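Local coordinates for CHAD domain protein (Streptomyces chartreusis, PDB 6RN5), which is a polyphosphate-binding phosin built on an all-helical CHAD fold that also binds metal ions, copper among them, though its wider role is unknown, at residues A71-H74 and L79-T82; L73-S78 and R288-A293; N114-L119 and A173-L178; Q329-P334 and Y342-L347. All blocks are in the same frame, centred on the assembly; numbering follows the deposited sequence.

Interaction 1 (A71-H74 and L79-T82)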
loop_
_atom_site.group_PDB
_atom_site.type_symbol
_atom_site.label_atom_id
_atom_site.label_comp_id
_atom_site.label_asym_id
_atom_site.label_seq_id
_atom_site.Cartn_x
_atom_site.Cartn_y
_atom_site.Cartn_z
ATOM N N ALA A 71 12.792 -29.530 18.790
ATOM C CA ALA A 71 13.686 -28.426 19.154
ATOM C C ALA A 71 14.745 -28.834 20.175
ATOM O O ALA A 71 15.931 -28.504 20.052
ATOM C CB ALA A 71 12.887 -27.242 19.699
ATOM N N THR A 72 14.297 -29.533 21.195
ATOM C CA THR A 72 15.146 -29.952 22.291
ATOM C C THR A 72 16.261 -30.866 21.781
ATOM O O THR A 72 17.415 -30.731 22.185
ATOM C CB THR A 72 14.303 -30.640 23.344
ATOM O OG1 THR A 72 13.354 -29.691 23.848
ATOM C CG2 THR A 72 15.135 -31.117 24.498
ATOM N N LEU A 73 15.904 -31.766 20.878
ATOM C CA LEU A 73 16.855 -32.699 20.298
ATOM C C LEU A 73 17.857 -31.964 19.403
ATOM O O LEU A 73 18.854 -32.519 19.047
ATOM C CB LEU A 73 16.132 -33.812 19.533
ATOM C CG LEU A 73 15.817 -35.067 20.373
ATOM C CD1 LEU A 73 15.127 -34.771 21.679
ATOM C CD2 LEU A 73 14.972 -36.039 19.576
ATOM N N HIS A 74 17.569 -30.725 19.027
ATOM C CA HIS A 74 18.476 -29.954 18.196
ATOM C C HIS A 74 19.411 -29.228 19.131
ATOM O O HIS A 74 20.599 -29.439 19.071
ATOM C CB HIS A 74 17.701 -28.948 17.307
ATOM C CG HIS A 74 18.570 -28.180 16.376
ATOM N ND1 HIS A 74 19.017 -26.909 16.646
ATOM C CD2 HIS A 74 19.105 -28.521 15.183
ATOM C CE1 HIS A 74 19.769 -26.488 15.651
ATOM N NE2 HIS A 74 19.836 -27.444 14.745
ATOM N N LEU A 79 24.027 -33.558 24.376
ATOM C CA LEU A 79 23.806 -34.351 25.597
ATOM C C LEU A 79 23.022 -35.656 25.384
ATOM O O LEU A 79 22.729 -36.330 26.339
ATOM C CB LEU A 79 23.125 -33.493 26.676
ATOM C CG LEU A 79 24.003 -32.298 27.085
ATOM C CD1 LEU A 79 23.365 -31.620 28.257
ATOM C CD2 LEU A 79 25.410 -32.729 27.464
ATOM N N LEU A 80 22.744 -36.029 24.134
ATOM C CA LEU A 80 21.827 -37.123 23.808
ATOM C C LEU A 80 22.488 -38.007 22.748
ATOM O O LEU A 80 23.316 -37.556 22.023
ATOM C CB LEU A 80 20.510 -36.539 23.271
ATOM C CG LEU A 80 19.731 -35.602 24.208
ATOM C CD1 LEU A 80 18.757 -34.650 23.506
ATOM C CD2 LEU A 80 18.944 -36.412 25.200
ATOM N N ASP A 81 22.110 -39.265 22.664
ATOM C CA ASP A 81 22.581 -40.157 21.586
ATOM C C ASP A 81 22.331 -39.583 20.202
ATOM O O ASP A 81 21.180 -39.285 19.833
ATOM C CB ASP A 81 21.876 -41.490 21.721
ATOM C CG ASP A 81 22.321 -42.497 20.692
ATOM O OD1 ASP A 81 22.010 -42.388 19.483
ATOM O OD2 ASP A 81 22.953 -43.446 21.122
ATOM N N THR A 82 23.402 -39.453 19.418
ATOM C CA THR A 82 23.325 -38.750 18.168
ATOM C C THR A 82 22.389 -39.430 17.164
ATOM O O THR A 82 21.536 -38.742 16.572
ATOM C CB THR A 82 24.727 -38.535 17.570
ATOM O OG1 THR A 82 25.418 -37.614 18.393
ATOM C CG2 THR A 82 24.669 -37.907 16.205
#
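Leu73 and Leu80 meet inside a helix-loop-helix connection of the all-helical CHAD fold, where the end of helix 56-75 is joined by a short loop to helix 82-120. The example shows how one leucine of a loop can close the turn against the helix that precedes it. From Leu80 the CB points at the helix but stays beyond touching distance of 71-74, and CG, set beside the backbone N by a chi1 of -60°, carries the chain on towards it. At CG the branches part. CD1 reaches the CD1 methyl of Leu73 at 4.1 Å and passes the carbonyl O of Thr72 at a loose 4.3 Å, while CD2 makes no comparable approach to the helix segment. The two leucine side chains cross at about a right angle, and one methyl from each makes the contact. Val217 and Cys85 also pack on Leu80, and Trp84, Met88 and Leu28 on Leu73, so that helices 21-42 and 82-120 and the loop at Val217 add to the apolar surroundings. Thr72 turns its hydroxyl elsewhere, bonding OG1 to the backbone O of Arg68. Next along the loop, Asp81 is the N-cap of helix 82-120, and its OD1 accepts the backbone N-H of Trp84.

Interaction 2 (L73-S78 and R288-A293); sequences LHTFQS and RYAREA. With SO4 (sulfate ion), chain G.
Phe76, Ala290 and Ala293 carry this contact, the rim of an aromatic ring set against Ala290 and Ala293 of helix 274-295. Phe76 is the first residue to leave helical geometry after helix 56-75, and its chi1 of -57° keeps CG beside the backbone N with the ring directed at the other helix. The outer rim does the touching. CE2 comes to 3.6 Å from the CB of Ala293, which approaches obliquely, and CZ lies 4.1 Å from the CB of Ala290. The carbonyl O of Ala290 sits at the ring's edge, near its plane. One face of the same ring is overlain by Thr75 CG2, displaced towards the rim, and this methyl also touches the CB of Ala290 at 4.0 Å. Leu24, Leu228 and Leu231 add to the apolar surroundings of Phe76.

The polar side of helix 274-295 serves another purpose. Tyr289 OH donates to O4 of a sulfate at 2.7 Å, and Arg288 turns a guanidinium edge to that anion, though the very short approach of its NH2 to O4 is doubtful. Arg64, Arg67 and Arg68 also hydrogen-bond to the sulfate, which was probably supplied by the crystallisation liquor. Such a basic cluster on a helical bundle is consistent with the polyphosphate-binding surface expected of a CHAD domain.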
loop_
_atom_site.group_PDB
_atom_site.type_symbol
_atom_site.label_atom_id
_atom_site.label_comp_id
_atom_site.label_asym_id
_atom_site.label_seq_id
_atom_site.Cartn_x
_atom_site.Cartn_y
_atom_site.Cartn_z
ATOM N N LEU A 73 15.904 -31.766 20.878
ATOM C CA LEU A 73 16.855 -32.699 20.298
ATOM C C LEU A 73 17.857 -31.964 19.403
ATOM O O LEU A 73 18.854 -32.519 19.047
ATOM C CB LEU A 73 16.132 -33.812 19.533
ATOM C CG LEU A 73 15.817 -35.067 20.373
ATOM C CD1 LEU A 73 15.127 -34.771 21.679
ATOM C CD2 LEU A 73 14.972 -36.039 19.576
ATOM N N HIS A 74 17.569 -30.725 19.027
ATOM C CA HIS A 74 18.476 -29.954 18.196
ATOM C C HIS A 74 19.411 -29.228 19.131
ATOM O O HIS A 74 20.599 -29.439 19.071
ATOM C CB HIS A 74 17.701 -28.948 17.307
ATOM C CG HIS A 74 18.570 -28.180 16.376
ATOM N ND1 HIS A 74 19.017 -26.909 16.646
ATOM C CD2 HIS A 74 19.105 -28.521 15.183
ATOM C CE1 HIS A 74 19.769 -26.488 15.651
ATOM N NE2 HIS A 74 19.836 -27.444 14.745
ATOM N N THR A 75 18.844 -28.358 19.973
ATOM C CA THR A 75 19.598 -27.468 20.869
ATOM C C THR A 75 20.547 -28.244 21.788
ATOM O O THR A 75 21.660 -27.768 22.092
ATOM C CB THR A 75 18.624 -26.615 21.718
ATOM O OG1 THR A 75 17.789 -25.845 20.854
ATOM C CG2 THR A 75 19.364 -25.682 22.636
ATOM N N PHE A 76 20.080 -29.412 22.256
ATOM C CA PHE A 76 20.752 -30.181 23.313
ATOM C C PHE A 76 21.211 -31.516 22.785
ATOM O O PHE A 76 21.393 -32.479 23.534
ATOM C CB PHE A 76 19.827 -30.377 24.539
ATOM C CG PHE A 76 19.305 -29.082 25.139
ATOM C CD1 PHE A 76 20.065 -28.355 26.062
ATOM C CD2 PHE A 76 18.035 -28.598 24.809
ATOM C CE1 PHE A 76 19.557 -27.169 26.626
ATOM C CE2 PHE A 76 17.534 -27.410 25.364
ATOM C CZ PHE A 76 18.291 -26.696 26.260
ATOM N N GLN A 77 21.446 -31.542 21.483
ATOM C CA GLN A 77 21.848 -32.744 20.801
ATOM C C GLN A 77 23.120 -33.288 21.395
ATOM O O GLN A 77 23.275 -34.486 21.454
ATOM C CB GLN A 77 22.087 -32.518 19.304
ATOM C CG GLN A 77 22.296 -33.842 18.568
ATOM C CD GLN A 77 22.156 -33.741 17.061
ATOM O OE1 GLN A 77 23.139 -33.898 16.353
ATOM N NE2 GLN A 77 20.923 -33.476 16.561
ATOM N N SER A 78 24.014 -32.419 21.855
ATOM C CA SER A 78 25.304 -32.910 22.373
ATOM C C SER A 78 25.134 -33.720 23.645
ATOM O O SER A 78 26.008 -34.476 23.975
ATOM C CB SER A 78 26.280 -31.749 22.621
ATOM O OG SER A 78 25.683 -30.757 23.418
ATOM N N ARG A 288 13.057 -20.075 22.524
ATOM C CA ARG A 288 11.979 -20.085 23.516
ATOM C C ARG A 288 11.908 -21.415 24.206
ATOM O O ARG A 288 11.822 -21.479 25.417
ATOM C CB ARG A 288 10.645 -19.728 22.860
ATOM C CG ARG A 288 10.409 -18.204 22.781
ATOM C CD ARG A 288 8.923 -17.931 23.120
ATOM N NE ARG A 288 8.162 -18.590 22.090
ATOM C CZ ARG A 288 7.260 -19.555 22.199
ATOM N NH1 ARG A 288 6.794 -19.997 23.355
ATOM N NH2 ARG A 288 6.758 -20.026 21.067
ATOM N N TYR A 289 12.059 -22.469 23.427
ATOM C CA TYR A 289 11.904 -23.823 23.926
ATOM C C TYR A 289 13.097 -24.274 24.708
ATOM O O TYR A 289 12.965 -25.144 25.547
ATOM C CB TYR A 289 11.658 -24.799 22.769
ATOM C CG TYR A 289 10.392 -24.569 21.985
ATOM C CD1 TYR A 289 9.321 -23.846 22.516
ATOM C CD2 TYR A 289 10.232 -25.142 20.727
ATOM C CE1 TYR A 289 8.146 -23.693 21.803
ATOM C CE2 TYR A 289 9.074 -24.983 20.014
ATOM C CZ TYR A 289 8.024 -24.261 20.541
ATOM O OH TYR A 289 6.845 -24.084 19.789
ATOM N N ALA A 290 14.257 -23.687 24.421
ATOM C CA ALA A 290 15.459 -23.910 25.217
ATOM C C ALA A 290 15.313 -23.283 26.608
ATOM O O ALA A 290 15.664 -23.917 27.622
ATOM C CB ALA A 290 16.703 -23.354 24.482
ATOM N N ARG A 291 14.854 -22.034 26.661
ATOM C CA ARG A 291 14.484 -21.416 27.936
ATOM C C ARG A 291 13.528 -22.328 28.718
ATOM O O ARG A 291 13.704 -22.498 29.911
ATOM C CB ARG A 291 13.851 -20.028 27.735
ATOM C CG ARG A 291 14.885 -18.968 27.360
ATOM C CD ARG A 291 14.280 -17.602 27.005
ATOM N NE ARG A 291 13.931 -16.771 28.173
ATOM C CZ ARG A 291 12.689 -16.479 28.584
ATOM N NH1 ARG A 291 11.596 -16.921 27.948
ATOM N NH2 ARG A 291 12.530 -15.722 29.654
ATOM N N GLU A 292 12.515 -22.902 28.054
ATOM C CA GLU A 292 11.611 -23.877 28.714
ATOM C C GLU A 292 12.389 -25.092 29.272
ATOM O O GLU A 292 12.188 -25.498 30.407
ATOM C CB GLU A 292 10.552 -24.391 27.736
ATOM C CG GLU A 292 9.507 -23.366 27.326
ATOM C CD GLU A 292 8.287 -24.004 26.706
ATOM O OE1 GLU A 292 8.175 -25.259 26.667
ATOM O OE2 GLU A 292 7.402 -23.245 26.263
ATOM N N ALA A 293 13.250 -25.695 28.459
ATOM C CA ALA A 293 13.979 -26.886 28.873
ATOM C C ALA A 293 14.848 -26.682 30.126
ATOM O O ALA A 293 14.993 -27.575 30.995
ATOM C CB ALA A 293 14.840 -27.369 27.698
HETATM S S SO4 G . 4.080 -22.224 21.152
HETATM O O1 SO4 G . 3.850 -23.644 20.967
HETATM O O2 SO4 G . 4.018 -21.965 22.610
HETATM O O3 SO4 G . 3.057 -21.423 20.472
HETATM O O4 SO4 G . 5.386 -21.894 20.527
#

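Interaction 3 (N114-L119 and A173-L178)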
loop_
_atom_site.group_PDB
_atom_site.type_symbol
_atom_site.label_atom_id
_atom_site.label_comp_id
_atom_site.label_asym_id
_atom_site.label_seq_id
_atom_site.Cartn_x
_atom_site.Cartn_y
_atom_site.Cartn_z
ATOM N N ASN A 114 -11.049 -11.591 5.398
ATOM C CA ASN A 114 -10.995 -10.359 6.190
ATOM C C ASN A 114 -10.367 -9.217 5.389
ATOM O O ASN A 114 -10.935 -8.152 5.323
ATOM C CB ASN A 114 -10.221 -10.563 7.497
ATOM C CG ASN A 114 -10.993 -11.385 8.504
ATOM O OD1 ASN A 114 -12.229 -11.410 8.495
ATOM N ND2 ASN A 114 -10.282 -12.087 9.342
ATOM N N ALA A 115 -9.222 -9.465 4.748
ATOM C CA ALA A 115 -8.521 -8.402 4.064
ATOM C C ALA A 115 -9.341 -7.842 2.905
ATOM O O ALA A 115 -9.396 -6.638 2.729
ATOM C CB ALA A 115 -7.148 -8.865 3.613
ATOM N N LEU A 116 -10.005 -8.701 2.136
ATOM C CA LEU A 116 -10.876 -8.250 1.036
ATOM C C LEU A 116 -12.085 -7.378 1.459
ATOM O O LEU A 116 -12.508 -6.456 0.723
ATOM C CB LEU A 116 -11.434 -9.456 0.268
ATOM C CG LEU A 116 -10.526 -10.183 -0.735
ATOM C CD1 LEU A 116 -11.226 -11.466 -1.143
ATOM C CD2 LEU A 116 -10.181 -9.339 -1.961
ATOM N N HIS A 117 -12.674 -7.748 2.586
ATOM C CA HIS A 117 -13.784 -7.015 3.175
ATOM C C HIS A 117 -13.281 -5.627 3.527
ATOM O O HIS A 117 -13.873 -4.625 3.120
ATOM C CB HIS A 117 -14.339 -7.719 4.435
ATOM C CG HIS A 117 -15.372 -8.782 4.156
ATOM N ND1 HIS A 117 -16.408 -8.612 3.258
ATOM C CD2 HIS A 117 -15.546 -10.018 4.696
ATOM C CE1 HIS A 117 -17.158 -9.704 3.235
ATOM N NE2 HIS A 117 -16.662 -10.570 4.105
ATOM N N ARG A 118 -12.150 -5.593 4.222
ATOM C CA ARG A 118 -11.464 -4.344 4.566
ATOM C C ARG A 118 -11.125 -3.501 3.341
ATOM O O ARG A 118 -11.439 -2.302 3.268
ATOM C CB ARG A 118 -10.206 -4.679 5.354
ATOM C CG ARG A 118 -9.276 -3.520 5.578
ATOM C CD ARG A 118 -8.294 -3.807 6.695
ATOM N NE ARG A 118 -7.416 -4.952 6.434
ATOM C CZ ARG A 118 -6.434 -4.985 5.527
ATOM N NH1 ARG A 118 -6.184 -3.927 4.745
ATOM N NH2 ARG A 118 -5.688 -6.086 5.409
ATOM N N LEU A 119 -10.500 -4.121 2.355
ATOM C CA LEU A 119 -10.088 -3.403 1.159
ATOM C C LEU A 119 -11.260 -2.940 0.261
ATOM O O LEU A 119 -11.068 -2.121 -0.661
ATOM C CB LEU A 119 -9.159 -4.284 0.329
ATOM C CG LEU A 119 -7.840 -4.612 0.992
ATOM C CD1 LEU A 119 -7.206 -5.838 0.335
ATOM C CD2 LEU A 119 -6.934 -3.397 0.937
ATOM N N ALA A 173 -15.824 -9.858 -4.702
ATOM C CA ALA A 173 -16.747 -10.935 -4.396
ATOM C C ALA A 173 -16.302 -12.171 -5.114
ATOM O O ALA A 173 -16.270 -13.252 -4.528
ATOM C CB ALA A 173 -18.162 -10.588 -4.802
ATOM N N LYS A 174 -15.947 -12.002 -6.377
ATOM C CA LYS A 174 -15.426 -13.105 -7.136
ATOM C C LYS A 174 -14.116 -13.608 -6.608
ATOM O O LYS A 174 -13.930 -14.818 -6.602
ATOM C CB LYS A 174 -15.282 -12.764 -8.603
ATOM C CG LYS A 174 -16.599 -12.979 -9.340
ATOM C CD LYS A 174 -16.539 -12.411 -10.739
ATOM C CE LYS A 174 -17.726 -12.855 -11.573
ATOM N NZ LYS A 174 -17.554 -12.350 -12.969
ATOM N N ALA A 175 -13.213 -12.706 -6.190
ATOM C CA ALA A 175 -11.905 -13.141 -5.688
ATOM C C ALA A 175 -12.115 -13.946 -4.427
ATOM O O ALA A 175 -11.439 -14.931 -4.209
ATOM C CB ALA A 175 -10.978 -11.964 -5.403
ATOM N N GLY A 176 -13.085 -13.508 -3.621
ATOM C CA GLY A 176 -13.401 -14.111 -2.358
ATOM C C GLY A 176 -13.899 -15.516 -2.522
ATOM O O GLY A 176 -13.493 -16.432 -1.792
ATOM N N ALA A 177 -14.775 -15.690 -3.496
ATOM C CA ALA A 177 -15.347 -16.977 -3.773
ATOM C C ALA A 177 -14.291 -17.936 -4.401
ATOM O O ALA A 177 -14.276 -19.160 -4.136
ATOM C CB ALA A 177 -16.528 -16.803 -4.706
ATOM N N LEU A 178 -13.435 -17.387 -5.248
ATOM C CA LEU A 178 -12.344 -18.173 -5.836
ATOM C C LEU A 178 -11.404 -18.740 -4.750
ATOM O O LEU A 178 -11.117 -19.914 -4.715
ATOM C CB LEU A 178 -11.576 -17.314 -6.832
ATOM C CG LEU A 178 -10.404 -17.987 -7.532
ATOM C CD1 LEU A 178 -10.908 -19.100 -8.431
ATOM C CD2 LEU A 178 -9.628 -16.950 -8.330
#
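Helix-helix packing of a leucine on small residues joins helix 82-120 to helix 170-198, with Leu116 set against Ala175 and Gly176. The backbones come nearest at Leu116 and Gly176, whose CA atoms are 7.2 Å apart. Leu116 has CG beside its own backbone N (chi1 -78°) and an extended second torsion, and this sends CD1 straight onto the facing main chain. That methyl lies 3.6 Å from Gly176 CA and 3.7 Å from Gly176 N. With no side chain at Gly176, the methyl can rest directly on the helix backbone, a worked case of glycine permitting close approach. Ala175 supplies the flank, its CB standing 4.3 Å from Leu116 CD1. No hydrogen bond crosses between the segments; the contact is van der Waals packing of a methyl on backbone and CB.

A bound copper ion lies about 12 Å from the Leu116 side chain, so this packing belongs to the surroundings of the metal site rather than to its ligands. Arg118, on the same helix, forms a salt bridge with Asp350 of helix 338-366. That helix also packs on Ala115 through Leu347 and Gln351, while Ile261 and Leu260 of the second subunit cover Leu116 and Leu119, placing this pair of helices beside both helix 338-366 and the subunit interface.

Interaction 4 (Q329-P334 and Y342-L347)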
loop_
_atom_site.group_PDB
_atom_site.type_symbol
_atom_site.label_atom_id
_atom_site.label_comp_id
_atom_site.label_asym_id
_atom_site.label_seq_id
_atom_site.Cartn_x
_atom_site.Cartn_y
_atom_site.Cartn_z
ATOM N N GLN A 329 -0.972 -16.596 -6.758
ATOM C CA GLN A 329 -1.204 -17.834 -7.413
ATOM C C GLN A 329 -2.660 -17.941 -7.885
ATOM O O GLN A 329 -2.907 -18.386 -8.976
ATOM C CB GLN A 329 -0.795 -19.015 -6.499
ATOM C CG GLN A 329 -0.835 -20.396 -7.204
ATOM C CD GLN A 329 0.095 -20.515 -8.431
ATOM O OE1 GLN A 329 1.259 -20.114 -8.394
ATOM N NE2 GLN A 329 -0.436 -21.050 -9.527
ATOM N N ALA A 330 -3.614 -17.508 -7.088
ATOM C CA ALA A 330 -4.977 -17.506 -7.526
ATOM C C ALA A 330 -5.204 -16.632 -8.784
ATOM O O ALA A 330 -6.034 -16.933 -9.612
ATOM C CB ALA A 330 -5.881 -17.007 -6.387
ATOM N N ALA A 331 -4.463 -15.559 -8.908
ATOM C CA ALA A 331 -4.544 -14.688 -10.072
ATOM C C ALA A 331 -4.086 -15.357 -11.368
ATOM O O ALA A 331 -4.412 -14.870 -12.441
ATOM C CB ALA A 331 -3.705 -13.431 -9.827
ATOM N N ARG A 332 -3.361 -16.476 -11.257
ATOM C CA ARG A 332 -2.996 -17.251 -12.431
ATOM C C ARG A 332 -4.005 -18.345 -12.789
ATOM O O ARG A 332 -3.788 -19.070 -13.719
ATOM C CB ARG A 332 -1.666 -17.922 -12.212
ATOM C CG ARG A 332 -0.601 -17.019 -11.663
ATOM C CD ARG A 332 0.763 -17.697 -11.733
ATOM N NE ARG A 332 1.550 -17.143 -12.847
ATOM C CZ ARG A 332 1.641 -17.656 -14.079
ATOM N NH1 ARG A 332 2.370 -17.027 -14.995
ATOM N NH2 ARG A 332 1.028 -18.795 -14.413
ATOM N N THR A 333 -5.088 -18.490 -12.041
ATOM C CA THR A 333 -6.102 -19.472 -12.351
ATOM C C THR A 333 -6.681 -19.161 -13.748
ATOM O O THR A 333 -6.983 -18.005 -14.033
ATOM C CB THR A 333 -7.248 -19.353 -11.346
ATOM O OG1 THR A 333 -6.722 -19.507 -10.034
ATOM C CG2 THR A 333 -8.357 -20.395 -11.584
ATOM N N PRO A 334 -6.817 -20.174 -14.630
ATOM C CA PRO A 334 -7.257 -19.839 -15.996
ATOM C C PRO A 334 -8.723 -19.431 -16.014
ATOM O O PRO A 334 -9.484 -19.812 -15.116
ATOM C CB PRO A 334 -7.005 -21.110 -16.777
ATOM C CG PRO A 334 -6.941 -22.203 -15.770
ATOM C CD PRO A 334 -6.560 -21.608 -14.436
ATOM N N TYR A 342 -7.816 -8.223 -10.749
ATOM C CA TYR A 342 -7.490 -6.887 -10.262
ATOM C C TYR A 342 -7.625 -6.871 -8.782
ATOM O O TYR A 342 -6.759 -6.373 -8.105
ATOM C CB TYR A 342 -8.430 -5.893 -10.939
ATOM C CG TYR A 342 -8.411 -4.432 -10.488
ATOM C CD1 TYR A 342 -9.087 -4.022 -9.317
ATOM C CD2 TYR A 342 -7.823 -3.466 -11.287
ATOM C CE1 TYR A 342 -9.116 -2.685 -8.950
ATOM C CE2 TYR A 342 -7.856 -2.127 -10.943
ATOM C CZ TYR A 342 -8.511 -1.744 -9.787
ATOM O OH TYR A 342 -8.508 -0.431 -9.465
ATOM N N ALA A 343 -8.687 -7.473 -8.251
ATOM C CA ALA A 343 -8.834 -7.549 -6.829
ATOM C C ALA A 343 -7.691 -8.314 -6.166
ATOM O O ALA A 343 -7.239 -7.955 -5.087
ATOM C CB ALA A 343 -10.154 -8.213 -6.462
ATOM N N LEU A 344 -7.275 -9.401 -6.796
ATOM C CA LEU A 344 -6.233 -10.220 -6.268
ATOM C C LEU A 344 -4.912 -9.491 -6.272
ATOM O O LEU A 344 -4.117 -9.701 -5.378
ATOM C CB LEU A 344 -6.121 -11.512 -7.082
ATOM C CG LEU A 344 -7.310 -12.456 -6.966
ATOM C CD1 LEU A 344 -7.153 -13.560 -8.009
ATOM C CD2 LEU A 344 -7.347 -13.046 -5.579
ATOM N N GLY A 345 -4.668 -8.656 -7.278
ATOM C CA GLY A 345 -3.488 -7.757 -7.264
ATOM C C GLY A 345 -3.398 -6.842 -6.038
ATOM O O GLY A 345 -2.326 -6.671 -5.450
ATOM N N VAL A 346 -4.543 -6.272 -5.656
ATOM C CA VAL A 346 -4.642 -5.401 -4.514
ATOM C C VAL A 346 -4.364 -6.181 -3.236
ATOM O O VAL A 346 -3.630 -5.745 -2.344
ATOM C CB VAL A 346 -6.065 -4.791 -4.418
ATOM C CG1 VAL A 346 -6.212 -3.929 -3.194
ATOM C CG2 VAL A 346 -6.352 -3.909 -5.629
ATOM N N LEU A 347 -4.978 -7.352 -3.162
ATOM C CA LEU A 347 -4.842 -8.233 -2.009
ATOM C C LEU A 347 -3.417 -8.757 -1.792
ATOM O O LEU A 347 -2.948 -8.839 -0.682
ATOM C CB LEU A 347 -5.808 -9.378 -2.192
ATOM C CG LEU A 347 -5.955 -10.399 -1.112
ATOM C CD1 LEU A 347 -6.367 -9.708 0.179
ATOM C CD2 LEU A 347 -7.018 -11.373 -1.604
#
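With chi1 at -67° and chi2 at 170°, Leu344 holds CG beside its backbone N and extends CD1 towards the last part of helix 305-331, where Ala330 and Ala331 receive it. Both alanines direct their CB atoms at the leucine, so one methyl is received by two. Leu344 CD1 stands 4.0 Å from Ala330 CB and 3.9 Å from Ala331 CB. It goes further, reaching the backbone between them at 3.5 Å from Ala331 N. Nearer the root of the side chain, Leu344 CB adds a contact with Ala331 CB at 4.1 Å.

This is the closure of a helix-loop-helix unit: helices 305-331 and 338-366 are consecutive, and the leucine packs back on the helix just left by the chain. The contact lies close to a metal site: one turn beyond Leu344 comes His348, which with His262 and His271 binds copper. Helix 170-198 packs on the pair as well, Ala175 meeting Leu344 and Leu179 meeting Ala330. Ala331 is in turn touched by Tyr342 of the second subunit.

On the 329-334 side, the main chain turns away under a double grip on one carbonyl. Ala330 O accepts from Thr333 N at 3.0 Å and from Thr333 OG1 at 2.7 Å, both arriving from the same face of the carbonyl plane. The hydroxyl comes in at a C=O...O angle of 121°, tilted out of that plane, and Thr333 OG1 is also bonded to Gln182 NE2.

How the interactions relate
From the N terminus, the chain first closes a short loop at interaction 1, joining helix 56-75 to the turn that leads into helix 82-120. Interaction 2 starts from the same helix end, sharing Leu73 and His74, but waits some 210 residues for helix 274-295. Interaction 3, between helices 82-120 and 170-198, falls within that long span, whereas interaction 4 follows afterwards and closes the turn between helices 305-331 and 338-366. In space the contacts form two groups on opposite sides of the chain's centre. Interactions 1 and 2 touch through Ala71 and Tyr289; interactions 3 and 4 meet through Leu116 and Leu347, and both border the second subunit.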